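Local coordinates for protein CG14216 (Drosophila melanogaster, PDB 3P9Y) that probably removes phosphate from the C-terminal domain of RNA polymerase II, as a serine/threonine phosphatase of the Ssu72 family acting in RNA processing and termination, at residues K9-V14 with Q108-V113; S17-R22 with R94-P99; E100-T105 with D121-H126; I112-E117 with V140-V145. The protein carries 2 engineered substitutions. One frame throughout, in Å; residues are numbered along the deposited sequence.

Contact 1. Residues K9-V14 with Q108-V113; sequences KLAVAV and QFDIIV
Val12 to Val14 and Ile111 to Val113 run side by side as parallel strands in the middle of the central sheet of a fold like that of low-molecular-weight tyrosine phosphatases. The ladder alternates from strand to strand: Ala13 N donates to Ile111 O, and Val113 N to Ala13 O at 2.9 Å. At its start, Ala11 O takes the amide of Asp110 at 2.9 Å and, weakly, that of Ile111.

Phe109 lies just before its strand. Its CG stands anti to the carbonyl carbon (chi1 -53°), and Ala11 O lies at the edge of the ring, in its plane. Over the centre of one face, Ala13 CB sits 3.5 Å from the centroid of the Phe109 ring, close to the ring normal, a CH-pi contact. A methyl group suits this place because its small size lets the ring lie close. Val12, Val14, Ile111 and Val113 share the other face of the sheet; Ile111 and Val113 meet helix 149-167, and Val14 meets helix 22-32. There the tip of Leu10 reaches Ile111, CD1 to CD1, at 3.9 Å.

Asp110 CG stands anti to the carbonyl carbon (chi1 -59°), and the carboxylate meets the chain at Ala11; a water joins its OD2 to Lys9 O, the latter weakly. The Asp110 OD2 accepts Ala11 N on its anti side at 2.9 Å, and the bond is almost straight, 176° at the hydrogen.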
loop_
_atom_site.group_PDB
_atom_site.type_symbol
_atom_site.label_atom_id
_atom_site.label_comp_id
_atom_site.label_asym_id
_atom_site.label_seq_id
_atom_site.Cartn_x
_atom_site.Cartn_y
_atom_site.Cartn_z
ATOM N N LYS A 9 12.922 1.298 -13.669
ATOM C CA LYS A 9 12.474 2.564 -13.103
ATOM C C LYS A 9 10.953 2.659 -13.011
ATOM O O LYS A 9 10.372 3.716 -13.245
ATOM C CB LYS A 9 13.049 3.740 -13.896
ATOM C CG LYS A 9 14.554 3.937 -13.690
ATOM C CD LYS A 9 14.955 3.721 -12.221
ATOM C CE LYS A 9 14.030 4.474 -11.250
ATOM N NZ LYS A 9 13.563 3.655 -10.069
ATOM N N LEU A 10 10.317 1.547 -12.650
ATOM C CA LEU A 10 8.880 1.524 -12.411
ATOM C C LEU A 10 8.477 2.553 -11.370
ATOM O O LEU A 10 9.165 2.731 -10.366
ATOM C CB LEU A 10 8.444 0.144 -11.912
ATOM C CG LEU A 10 8.648 -1.029 -12.868
ATOM C CD1 LEU A 10 8.482 -2.335 -12.124
ATOM C CD2 LEU A 10 7.679 -0.952 -14.037
ATOM N N ALA A 11 7.358 3.227 -11.616
ATOM C CA ALA A 11 6.707 4.035 -10.599
ATOM C C ALA A 11 5.608 3.184 -9.975
ATOM O O ALA A 11 4.642 2.810 -10.644
ATOM C CB ALA A 11 6.129 5.303 -11.207
ATOM N N VAL A 12 5.764 2.873 -8.693
ATOM C CA VAL A 12 4.890 1.932 -8.013
ATOM C C VAL A 12 4.084 2.630 -6.922
ATOM O O VAL A 12 4.581 3.529 -6.252
ATOM C CB VAL A 12 5.717 0.795 -7.361
ATOM C CG1 VAL A 12 4.813 -0.170 -6.599
ATOM C CG2 VAL A 12 6.533 0.056 -8.411
ATOM N N ALA A 13 2.837 2.214 -6.750
ATOM C CA ALA A 13 2.056 2.618 -5.591
ATOM C C ALA A 13 1.545 1.368 -4.890
ATOM O O ALA A 13 1.281 0.364 -5.535
ATOM C CB ALA A 13 0.897 3.514 -5.999
ATOM N N VAL A 14 1.439 1.434 -3.567
ATOM C CA VAL A 14 0.813 0.384 -2.780
ATOM C C VAL A 14 -0.337 1.018 -2.013
ATOM O O VAL A 14 -0.187 2.096 -1.433
ATOM C CB VAL A 14 1.803 -0.260 -1.803
ATOM C CG1 VAL A 14 1.148 -1.430 -1.083
ATOM C CG2 VAL A 14 3.047 -0.725 -2.550
ATOM N N GLN A 108 0.815 9.515 -11.109
ATOM C CA GLN A 108 0.523 8.384 -11.980
ATOM C C GLN A 108 1.546 7.271 -11.773
ATOM O O GLN A 108 2.671 7.522 -11.347
ATOM C CB GLN A 108 0.522 8.830 -13.438
ATOM C CG GLN A 108 -0.502 9.906 -13.733
ATOM C CD GLN A 108 -0.652 10.162 -15.212
ATOM O OE1 GLN A 108 0.196 9.762 -16.009
ATOM N NE2 GLN A 108 -1.735 10.829 -15.592
ATOM N N PHE A 109 1.152 6.041 -12.083
ATOM C CA PHE A 109 1.989 4.884 -11.789
ATOM C C PHE A 109 1.966 3.860 -12.912
ATOM O O PHE A 109 1.035 3.817 -13.710
ATOM C CB PHE A 109 1.521 4.228 -10.490
ATOM C CG PHE A 109 1.418 5.184 -9.337
ATOM C CD1 PHE A 109 2.534 5.495 -8.580
ATOM C CD2 PHE A 109 0.208 5.781 -9.020
ATOM C CE1 PHE A 109 2.444 6.386 -7.519
ATOM C CE2 PHE A 109 0.111 6.669 -7.960
ATOM C CZ PHE A 109 1.232 6.971 -7.210
ATOM N N ASP A 110 3.011 3.044 -12.972
ATOM C CA ASP A 110 3.059 1.912 -13.882
ATOM C C ASP A 110 2.404 0.699 -13.244
ATOM O O ASP A 110 1.808 -0.122 -13.935
ATOM C CB ASP A 110 4.506 1.568 -14.236
ATOM C CG ASP A 110 5.235 2.729 -14.878
ATOM O OD1 ASP A 110 4.769 3.213 -15.931
ATOM O OD2 ASP A 110 6.266 3.159 -14.324
ATOM N N ILE A 111 2.537 0.577 -11.925
ATOM C CA ILE A 111 1.935 -0.537 -11.196
ATOM C C ILE A 111 1.316 -0.052 -9.890
ATOM O O ILE A 111 1.941 0.688 -9.133
ATOM C CB ILE A 111 2.966 -1.635 -10.867
ATOM C CG1 ILE A 111 3.622 -2.158 -12.150
ATOM C CG2 ILE A 111 2.300 -2.776 -10.114
ATOM C CD1 ILE A 111 4.675 -3.242 -11.912
ATOM N N ILE A 112 0.085 -0.474 -9.635
ATOM C CA ILE A 112 -0.588 -0.174 -8.381
ATOM C C ILE A 112 -0.945 -1.487 -7.700
ATOM O O ILE A 112 -1.726 -2.268 -8.226
ATOM C CB ILE A 112 -1.874 0.641 -8.620
ATOM C CG1 ILE A 112 -1.547 1.932 -9.381
ATOM C CG2 ILE A 112 -2.562 0.950 -7.295
ATOM C CD1 ILE A 112 -2.768 2.766 -9.741
ATOM N N VAL A 113 -0.360 -1.742 -6.537
ATOM C CA VAL A 113 -0.666 -2.954 -5.788
ATOM C C VAL A 113 -1.695 -2.631 -4.703
ATOM O O VAL A 113 -1.529 -1.671 -3.963
ATOM C CB VAL A 113 0.609 -3.543 -5.139
ATOM C CG1 VAL A 113 0.289 -4.840 -4.406
ATOM C CG2 VAL A 113 1.690 -3.769 -6.198
HETATM O O HOH W 1 8.737 3.674 -16.278
#

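Contact 2. Residues S17-R22 with R94-P99; sequences SSNMNR and RIKKCP
Lys96 and Asn19 reach toward each other tip to tip, and Pro99 then closes against the same loop. Lys96 comes first along 94-99, just after the end of helix 85-95. Its CG lies between the backbone N and the carbonyl carbon (chi1 64°), and beyond CG the chain is fully extended, which carries the ammonium group inward. Lys96 NZ ends 3.9 Å from Asn19 CG. Lysine suits the place because its long chain spans the distance to Glu100, with which NZ forms a salt bridge, and to Ser39, to which it is hydrogen-bonded.

Past Lys97 and Cys98 the chain returns with Pro99. Its CA lies 4.2 Å from Asn19 CG, and its CB 3.9 Å from Ser18 O. The far corner of the ring, Pro99 CG, meets the methyl CE of Met20 at 4.3 Å; both residues also pack on Tyr65 and Val46, so these apolar groups share one small hydrophobic patch. An alanine in place of Asn19 would probably leave a gap beside Pro99 CA and deprive the Lys96 ammonium group of one of its polar neighbours.

The backbone of Asn19 is in the left-handed region (phi 55°), a bend that asparagine tolerates well, and its N is held by Asp16. Backbone amides of Ser17, Ser18, Met20 and Asn21, with Arg22 NE, bind a modified side chain of the bound peptide. Such a cradle is the phosphate-binding loop of the CX5R phosphatases; Asp16 occupies the cysteine position, consistent with an engineered substitution.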
loop_
_atom_site.group_PDB
_atom_site.type_symbol
_atom_site.label_atom_id
_atom_site.label_comp_id
_atom_site.label_asym_id
_atom_site.label_seq_id
_atom_site.Cartn_x
_atom_site.Cartn_y
_atom_site.Cartn_z
ATOM N N SER A 17 -6.459 0.518 3.029
ATOM C CA SER A 17 -7.617 1.310 3.425
ATOM C C SER A 17 -7.248 2.630 4.104
ATOM O O SER A 17 -7.665 3.696 3.653
ATOM C CB SER A 17 -8.536 0.497 4.334
ATOM O OG SER A 17 -9.750 1.194 4.550
ATOM N N SER A 18 -6.465 2.568 5.177
ATOM C CA SER A 18 -6.195 3.756 5.985
ATOM C C SER A 18 -4.792 4.321 5.782
ATOM O O SER A 18 -4.435 5.329 6.390
ATOM C CB SER A 18 -6.409 3.445 7.470
ATOM O OG SER A 18 -7.764 3.118 7.730
ATOM N N ASN A 19 -4.011 3.673 4.922
ATOM C CA ASN A 19 -2.623 4.053 4.667
ATOM C C ASN A 19 -1.841 4.096 5.977
ATOM O O ASN A 19 -1.086 5.037 6.237
ATOM C CB ASN A 19 -2.565 5.404 3.954
ATOM C CG ASN A 19 -1.175 5.753 3.455
ATOM O OD1 ASN A 19 -0.384 4.897 3.061
ATOM N ND2 ASN A 19 -0.883 7.030 3.460
ATOM N N MET A 20 -2.032 3.059 6.787
ATOM C CA MET A 20 -1.469 2.983 8.134
ATOM C C MET A 20 -0.570 1.766 8.320
ATOM O O MET A 20 0.576 1.895 8.732
ATOM C CB MET A 20 -2.588 2.909 9.174
ATOM C CG MET A 20 -2.976 4.251 9.757
ATOM S SD MET A 20 -1.672 4.975 10.775
ATOM C CE MET A 20 -2.266 6.659 10.862
ATOM N N ASN A 21 -1.104 0.583 8.041
ATOM C CA ASN A 21 -0.392 -0.656 8.327
ATOM C C ASN A 21 0.190 -1.302 7.076
ATOM O O ASN A 21 1.383 -1.191 6.813
ATOM C CB ASN A 21 -1.321 -1.643 9.037
ATOM C CG ASN A 21 -0.635 -2.946 9.389
ATOM O OD1 ASN A 21 0.565 -2.978 9.667
ATOM N ND2 ASN A 21 -1.396 -4.030 9.389
ATOM N N ARG A 22 -0.662 -1.972 6.307
ATOM C CA ARG A 22 -0.207 -2.815 5.201
ATOM C C ARG A 22 0.542 -2.051 4.108
ATOM O O ARG A 22 1.592 -2.498 3.646
ATOM C CB ARG A 22 -1.400 -3.569 4.604
ATOM C CG ARG A 22 -1.969 -4.654 5.524
ATOM C CD ARG A 22 -3.356 -5.126 5.065
ATOM N NE ARG A 22 -4.345 -4.050 5.123
ATOM C CZ ARG A 22 -5.593 -4.143 4.670
ATOM N NH1 ARG A 22 -6.022 -5.267 4.113
ATOM N NH2 ARG A 22 -6.413 -3.109 4.776
ATOM N N ARG A 94 8.504 8.471 9.909
ATOM C CA ARG A 94 9.835 8.501 9.312
ATOM C C ARG A 94 9.785 8.364 7.801
ATOM O O ARG A 94 10.724 8.751 7.112
ATOM C CB ARG A 94 10.703 7.388 9.887
ATOM C CG ARG A 94 10.900 7.481 11.382
ATOM C CD ARG A 94 12.004 6.557 11.836
ATOM N NE ARG A 94 12.030 6.410 13.282
ATOM C CZ ARG A 94 13.017 5.825 13.951
ATOM N NH1 ARG A 94 14.062 5.342 13.296
ATOM N NH2 ARG A 94 12.959 5.730 15.273
ATOM N N ILE A 95 8.697 7.804 7.282
ATOM C CA ILE A 95 8.538 7.668 5.838
ATOM C C ILE A 95 7.945 8.929 5.218
ATOM O O ILE A 95 8.451 9.438 4.221
ATOM C CB ILE A 95 7.656 6.465 5.483
ATOM C CG1 ILE A 95 8.381 5.169 5.849
ATOM C CG2 ILE A 95 7.318 6.472 3.993
ATOM C CD1 ILE A 95 7.550 3.928 5.652
ATOM N N LYS A 96 6.871 9.439 5.804
ATOM C CA LYS A 96 6.242 10.632 5.264
ATOM C C LYS A 96 5.366 11.331 6.288
ATOM O O LYS A 96 5.066 10.788 7.350
ATOM C CB LYS A 96 5.432 10.293 4.005
ATOM C CG LYS A 96 4.247 9.355 4.232
ATOM C CD LYS A 96 3.559 9.029 2.907
ATOM C CE LYS A 96 2.301 8.198 3.092
ATOM N NZ LYS A 96 1.745 7.786 1.770
ATOM N N LYS A 97 4.958 12.542 5.933
ATOM C CA LYS A 97 4.246 13.443 6.823
ATOM C C LYS A 97 2.914 12.874 7.287
ATOM O O LYS A 97 2.613 12.885 8.477
ATOM C CB LYS A 97 4.013 14.771 6.094
ATOM C CG LYS A 97 3.279 15.838 6.891
ATOM C CD LYS A 97 2.763 16.931 5.956
ATOM C CE LYS A 97 2.346 18.189 6.703
ATOM N NZ LYS A 97 3.518 18.983 7.175
ATOM N N CYS A 98 2.110 12.375 6.353
ATOM C CA CYS A 98 0.734 12.022 6.677
ATOM C C CYS A 98 0.110 11.004 5.730
ATOM O O CYS A 98 0.548 10.848 4.592
ATOM C CB CYS A 98 -0.124 13.287 6.648
ATOM S SG CYS A 98 -0.216 14.043 5.002
ATOM N N PRO A 99 -0.936 10.314 6.204
ATOM C CA PRO A 99 -1.728 9.422 5.352
ATOM C C PRO A 99 -2.344 10.169 4.163
ATOM O O PRO A 99 -2.824 11.294 4.339
ATOM C CB PRO A 99 -2.844 8.922 6.273
ATOM C CG PRO A 99 -2.606 9.505 7.617
ATOM C CD PRO A 99 -1.314 10.239 7.624
#

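Contact 3. Residues E100-T105 with D121-H126; sequences ERFQDT and DLVVMH. With IMD (imidazole), chain I.
Phe102 and His126 each hold CG anti to the backbone N (chi1 175° and 176°), and these torsions start both side chains toward the gap between the short 3-10 segment 102-104 and helix 117-128. The rings meet obliquely, their planes 69° apart, with Phe102 CE2 lying 3.9 Å from His126 CD2. The same CE2 of Phe102 touches Val123 CG1 at 3.8 Å, and the two side chains cross at about a right angle, so the flat ring lies across the forked end of Val123, about one helical turn before the histidine.

Gln103 covers one face of the imidazole of His126. Its CA stands 3.6 Å from the centroid of the His126 ring, offset toward the rim, while Gln103 CG comes within 3.6 Å of His126 ND1. Bent at its second torsion, the Gln103 chain turns back from the ring; its amide lies over the guanidinium of Arg101, and NE2 bonds to the carbonyl of Thr42. The Arg101 guanidinium also forms a weak salt bridge from NE to Asp104 OD2, at 3.3 Å. An alanine in place of His126 would probably leave Gln103 CA and CG without the ring they pack on and open a gap beside Phe102 CE2.

Elsewhere on the helix, Asp121 OD1 accepts N1 of an imidazole, probably from the crystallisation liquor, at 3.1 Å, and Val124 CG1 lies beside that molecule. Beneath the contact, Phe102 and Val123 rest on Ile112 of strand 111-114, and Val123 also on Thr114, while backbone bonds tie Glu100 and Phe102 to Gly41 of strand 36-41.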
loop_
_atom_site.group_PDB
_atom_site.type_symbol
_atom_site.label_atom_id
_atom_site.label_comp_id
_atom_site.label_asym_id
_atom_site.label_seq_id
_atom_site.Cartn_x
_atom_site.Cartn_y
_atom_site.Cartn_z
ATOM N N GLU A 100 -2.334 9.552 2.983
ATOM C CA GLU A 100 -2.888 10.148 1.772
ATOM C C GLU A 100 -3.954 9.239 1.182
ATOM O O GLU A 100 -3.854 8.017 1.276
ATOM C CB GLU A 100 -1.790 10.343 0.738
ATOM C CG GLU A 100 -0.537 10.998 1.268
ATOM C CD GLU A 100 0.553 11.039 0.224
ATOM O OE1 GLU A 100 0.411 11.808 -0.749
ATOM O OE2 GLU A 100 1.546 10.297 0.364
ATOM N N ARG A 101 -4.966 9.843 0.567
ATOM C CA ARG A 101 -6.061 9.096 -0.039
ATOM C C ARG A 101 -5.777 8.940 -1.530
ATOM O O ARG A 101 -5.419 9.906 -2.204
ATOM C CB ARG A 101 -7.397 9.819 0.190
ATOM C CG ARG A 101 -8.582 8.878 0.421
ATOM C CD ARG A 101 -9.875 9.625 0.757
ATOM N NE ARG A 101 -10.702 9.861 -0.428
ATOM C CZ ARG A 101 -11.811 9.186 -0.732
ATOM N NH1 ARG A 101 -12.265 8.223 0.057
ATOM N NH2 ARG A 101 -12.479 9.483 -1.836
ATOM N N PHE A 102 -5.928 7.723 -2.041
ATOM C CA PHE A 102 -5.600 7.442 -3.431
ATOM C C PHE A 102 -6.489 8.235 -4.378
ATOM O O PHE A 102 -6.031 8.712 -5.413
ATOM C CB PHE A 102 -5.744 5.949 -3.740
ATOM C CG PHE A 102 -5.537 5.617 -5.193
ATOM C CD1 PHE A 102 -4.268 5.635 -5.748
ATOM C CD2 PHE A 102 -6.612 5.306 -6.008
ATOM C CE1 PHE A 102 -4.074 5.345 -7.088
ATOM C CE2 PHE A 102 -6.425 5.012 -7.351
ATOM C CZ PHE A 102 -5.156 5.032 -7.890
ATOM N N GLN A 103 -7.760 8.372 -4.016
ATOM C CA GLN A 103 -8.746 8.993 -4.895
ATOM C C GLN A 103 -8.472 10.486 -5.080
ATOM O O GLN A 103 -9.053 11.122 -5.958
ATOM C CB GLN A 103 -10.161 8.787 -4.342
ATOM C CG GLN A 103 -10.650 7.336 -4.343
ATOM C CD GLN A 103 -10.407 6.619 -3.021
ATOM O OE1 GLN A 103 -9.390 6.833 -2.359
ATOM N NE2 GLN A 103 -11.341 5.757 -2.636
ATOM N N ASP A 104 -7.583 11.039 -4.259
ATOM C CA ASP A 104 -7.275 12.468 -4.318
ATOM C C ASP A 104 -5.888 12.765 -4.880
ATOM O O ASP A 104 -5.500 13.928 -4.990
ATOM C CB ASP A 104 -7.405 13.095 -2.927
ATOM C CG ASP A 104 -8.823 13.037 -2.393
ATOM O OD1 ASP A 104 -9.754 13.381 -3.151
ATOM O OD2 ASP A 104 -9.013 12.641 -1.223
ATOM N N THR A 105 -5.136 11.732 -5.243
ATOM C CA THR A 105 -3.787 11.946 -5.755
ATOM C C THR A 105 -3.787 12.217 -7.255
ATOM O O THR A 105 -4.639 11.720 -7.987
ATOM C CB THR A 105 -2.859 10.746 -5.471
ATOM O OG1 THR A 105 -1.501 11.120 -5.732
ATOM C CG2 THR A 105 -3.226 9.553 -6.341
ATOM N N ASP A 121 -11.137 -2.876 -5.779
ATOM C CA ASP A 121 -12.335 -2.389 -6.454
ATOM C C ASP A 121 -12.449 -0.874 -6.415
ATOM O O ASP A 121 -12.833 -0.258 -7.401
ATOM C CB ASP A 121 -13.584 -3.005 -5.826
ATOM C CG ASP A 121 -13.767 -4.454 -6.207
ATOM O OD1 ASP A 121 -13.180 -4.882 -7.220
ATOM O OD2 ASP A 121 -14.491 -5.167 -5.494
ATOM N N LEU A 122 -12.127 -0.275 -5.276
ATOM C CA LEU A 122 -12.204 1.174 -5.142
ATOM C C LEU A 122 -11.180 1.840 -6.056
ATOM O O LEU A 122 -11.463 2.857 -6.690
ATOM C CB LEU A 122 -11.982 1.592 -3.686
ATOM C CG LEU A 122 -13.140 1.246 -2.743
ATOM C CD1 LEU A 122 -12.744 1.430 -1.289
ATOM C CD2 LEU A 122 -14.371 2.093 -3.074
ATOM N N VAL A 123 -9.991 1.252 -6.127
ATOM C CA VAL A 123 -8.936 1.764 -6.983
ATOM C C VAL A 123 -9.366 1.682 -8.445
ATOM O O VAL A 123 -9.222 2.644 -9.191
ATOM C CB VAL A 123 -7.619 0.976 -6.782
ATOM C CG1 VAL A 123 -6.651 1.245 -7.918
ATOM C CG2 VAL A 123 -6.987 1.322 -5.428
ATOM N N VAL A 124 -9.900 0.532 -8.845
ATOM C CA VAL A 124 -10.286 0.318 -10.235
ATOM C C VAL A 124 -11.467 1.216 -10.601
ATOM O O VAL A 124 -11.486 1.827 -11.667
ATOM C CB VAL A 124 -10.628 -1.162 -10.502
ATOM C CG1 VAL A 124 -11.260 -1.338 -11.875
ATOM C CG2 VAL A 124 -9.373 -2.027 -10.378
ATOM N N MET A 125 -12.439 1.311 -9.699
ATOM C CA MET A 125 -13.602 2.156 -9.919
ATOM C C MET A 125 -13.150 3.596 -10.109
ATOM O O MET A 125 -13.607 4.282 -11.019
ATOM C CB MET A 125 -14.576 2.054 -8.742
ATOM C CG MET A 125 -15.886 2.791 -8.965
ATOM S SD MET A 125 -17.129 2.438 -7.706
ATOM C CE MET A 125 -16.450 3.293 -6.284
ATOM N N HIS A 126 -12.232 4.045 -9.262
ATOM C CA HIS A 126 -11.753 5.421 -9.325
ATOM C C HIS A 126 -11.034 5.694 -10.641
ATOM O O HIS A 126 -11.228 6.743 -11.257
ATOM C CB HIS A 126 -10.824 5.733 -8.154
ATOM C CG HIS A 126 -10.236 7.107 -8.219
ATOM N ND1 HIS A 126 -10.921 8.226 -7.802
ATOM C CD2 HIS A 126 -9.044 7.545 -8.684
ATOM C CE1 HIS A 126 -10.170 9.296 -7.997
ATOM N NE2 HIS A 126 -9.026 8.911 -8.530
HETATM N N1 IMD I . -14.119 -3.668 -9.881
HETATM C C2 IMD I . -14.133 -2.319 -9.803
HETATM N N3 IMD I . -14.469 -1.821 -11.014
HETATM C C4 IMD I . -14.669 -2.856 -11.858
HETATM C C5 IMD I . -14.451 -4.023 -11.142
#

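Contact 4. Residues I112-E117 with V140-V145; sequences IVTVEE and VLNVDV
Ile112 to Thr114 and Val140 to Asn142 belong to the two parallel strands of a beta-alpha-beta unit whose crossover is helix 117-128. The bonds alternate: Ile112 O takes Leu141 N and Thr114 N gives to Leu141 O, both at 2.8 Å. The bonding continues: Thr114 O accepts Val143 N and, after a shift of one residue, Val115 O accepts Val145 N at 2.9 Å.

Thr114 and Asn142 lie side by side, their side chains crossing at about a right angle. Thr114 OG1 sits between the backbone N and the carbonyl carbon (chi1 58°), 3.3 Å from Asn142 CB. The Asn142 side chain also lies near Glu116, which holds the N-cap position of the helix; these polar residues suit the buried C-terminal end of the strands, where the chain swings away. Beyond them the valines resume apolar packing, with Val115 CG1 3.8 Å from Val145 CG2.

Leu141 faces helix 149-167, resting on Met162 and Met166. On the opposite face of the sheet, helix 117-128 covers Thr114 and Asn142 through Tyr120. Within the sheet, the antiparallel strand 192-197 lies next to strand 137-142, bonded to Val140 and Asn142.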
loop_
_atom_site.group_PDB
_atom_site.type_symbol
_atom_site.label_atom_id
_atom_site.label_comp_id
_atom_site.label_asym_id
_atom_site.label_seq_id
_atom_site.Cartn_x
_atom_site.Cartn_y
_atom_site.Cartn_z
ATOM N N ILE A 112 0.085 -0.474 -9.635
ATOM C CA ILE A 112 -0.588 -0.174 -8.381
ATOM C C ILE A 112 -0.945 -1.487 -7.700
ATOM O O ILE A 112 -1.726 -2.268 -8.226
ATOM C CB ILE A 112 -1.874 0.641 -8.620
ATOM C CG1 ILE A 112 -1.547 1.932 -9.381
ATOM C CG2 ILE A 112 -2.562 0.950 -7.295
ATOM C CD1 ILE A 112 -2.768 2.766 -9.741
ATOM N N VAL A 113 -0.360 -1.742 -6.537
ATOM C CA VAL A 113 -0.666 -2.954 -5.788
ATOM C C VAL A 113 -1.695 -2.631 -4.703
ATOM O O VAL A 113 -1.529 -1.671 -3.963
ATOM C CB VAL A 113 0.609 -3.543 -5.139
ATOM C CG1 VAL A 113 0.289 -4.840 -4.406
ATOM C CG2 VAL A 113 1.690 -3.769 -6.198
ATOM N N THR A 114 -2.763 -3.416 -4.628
ATOM C CA THR A 114 -3.732 -3.291 -3.543
ATOM C C THR A 114 -3.645 -4.527 -2.661
ATOM O O THR A 114 -3.160 -5.572 -3.096
ATOM C CB THR A 114 -5.180 -3.122 -4.067
ATOM O OG1 THR A 114 -5.536 -4.244 -4.887
ATOM C CG2 THR A 114 -5.308 -1.842 -4.878
ATOM N N VAL A 115 -4.110 -4.408 -1.423
ATOM C CA VAL A 115 -3.877 -5.450 -0.425
ATOM C C VAL A 115 -5.154 -6.185 -0.009
ATOM O O VAL A 115 -5.134 -7.014 0.899
ATOM C CB VAL A 115 -3.162 -4.875 0.818
ATOM C CG1 VAL A 115 -1.820 -4.295 0.418
ATOM C CG2 VAL A 115 -4.016 -3.815 1.496
ATOM N N GLU A 116 -6.259 -5.889 -0.681
ATOM C CA GLU A 116 -7.489 -6.662 -0.520
ATOM C C GLU A 116 -8.497 -6.235 -1.578
ATOM O O GLU A 116 -8.429 -5.123 -2.089
ATOM C CB GLU A 116 -8.080 -6.513 0.889
ATOM C CG GLU A 116 -8.539 -5.114 1.260
ATOM C CD GLU A 116 -9.295 -5.098 2.591
ATOM O OE1 GLU A 116 -8.804 -4.488 3.563
ATOM O OE2 GLU A 116 -10.376 -5.717 2.671
ATOM N N GLU A 117 -9.429 -7.123 -1.909
ATOM C CA GLU A 117 -10.283 -6.903 -3.069
ATOM C C GLU A 117 -11.150 -5.659 -2.929
ATOM O O GLU A 117 -11.460 -5.010 -3.920
ATOM C CB GLU A 117 -11.163 -8.120 -3.361
ATOM C CG GLU A 117 -11.932 -7.973 -4.665
ATOM C CD GLU A 117 -12.611 -9.245 -5.095
ATOM O OE1 GLU A 117 -12.303 -10.301 -4.516
ATOM O OE2 GLU A 117 -13.455 -9.192 -6.017
ATOM N N VAL A 140 -3.058 -2.647 -12.352
ATOM C CA VAL A 140 -3.501 -2.773 -10.971
ATOM C C VAL A 140 -3.461 -4.250 -10.581
ATOM O O VAL A 140 -4.026 -5.104 -11.269
ATOM C CB VAL A 140 -4.914 -2.177 -10.776
ATOM C CG1 VAL A 140 -5.290 -2.156 -9.309
ATOM C CG2 VAL A 140 -4.965 -0.767 -11.349
ATOM N N LEU A 141 -2.766 -4.548 -9.486
ATOM C CA LEU A 141 -2.573 -5.917 -9.033
ATOM C C LEU A 141 -2.986 -6.038 -7.577
ATOM O O LEU A 141 -2.546 -5.251 -6.740
ATOM C CB LEU A 141 -1.099 -6.302 -9.162
ATOM C CG LEU A 141 -0.481 -6.147 -10.551
ATOM C CD1 LEU A 141 1.038 -6.244 -10.475
ATOM C CD2 LEU A 141 -1.049 -7.196 -11.502
ATOM N N ASN A 142 -3.832 -7.015 -7.264
ATOM C CA ASN A 142 -4.228 -7.235 -5.881
ATOM C C ASN A 142 -3.527 -8.440 -5.302
ATOM O O ASN A 142 -3.556 -9.524 -5.877
ATOM C CB ASN A 142 -5.735 -7.439 -5.746
ATOM C CG ASN A 142 -6.168 -7.552 -4.295
ATOM O OD1 ASN A 142 -6.240 -6.554 -3.574
ATOM N ND2 ASN A 142 -6.444 -8.771 -3.856
ATOM N N VAL A 143 -2.899 -8.232 -4.152
ATOM C CA VAL A 143 -2.263 -9.298 -3.403
ATOM C C VAL A 143 -2.785 -9.219 -1.972
ATOM O O VAL A 143 -2.478 -8.279 -1.248
ATOM C CB VAL A 143 -0.737 -9.146 -3.392
ATOM C CG1 VAL A 143 -0.103 -10.268 -2.586
ATOM C CG2 VAL A 143 -0.186 -9.134 -4.817
ATOM N N ASP A 144 -3.581 -10.206 -1.572
ATOM C CA ASP A 144 -4.209 -10.194 -0.256
ATOM C C ASP A 144 -3.195 -10.170 0.876
ATOM O O ASP A 144 -2.314 -11.025 0.954
ATOM C CB ASP A 144 -5.114 -11.409 -0.091
ATOM C CG ASP A 144 -6.409 -11.264 -0.851
ATOM O OD1 ASP A 144 -6.798 -10.112 -1.145
ATOM O OD2 ASP A 144 -7.043 -12.297 -1.148
ATOM N N VAL A 145 -3.342 -9.180 1.749
ATOM C CA VAL A 145 -2.533 -9.069 2.954
ATOM C C VAL A 145 -3.459 -8.988 4.164
ATOM O O VAL A 145 -4.271 -8.072 4.272
ATOM C CB VAL A 145 -1.655 -7.805 2.930
ATOM C CG1 VAL A 145 -0.757 -7.760 4.162
ATOM C CG2 VAL A 145 -0.811 -7.749 1.647
#

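In the fold
Strand 111-114 is the common element: contact 1 pairs it with strand 11-16 and contact 4 with strand 137-142, their centres about 12 Å apart, and Ile111 CG2 meets Leu141 CD1 at 3.7 Å. Contact 3 packs on one face of this sheet, with Phe102 CZ 3.8 Å from Ile112 CD1 and Val123 CG2 3.6 Å from Thr114 CG2. Contact 2 lies about 17 Å from contact 1, centre to centre, at the C-terminal end of the parallel strands, where its loop 17-22 holds the bound peptide. Contact 4 reaches this site by a salt bridge, Arg22 NH1 to Glu116 OE1 at 2.9 Å, which probably holds the phosphate-loop arginine in place.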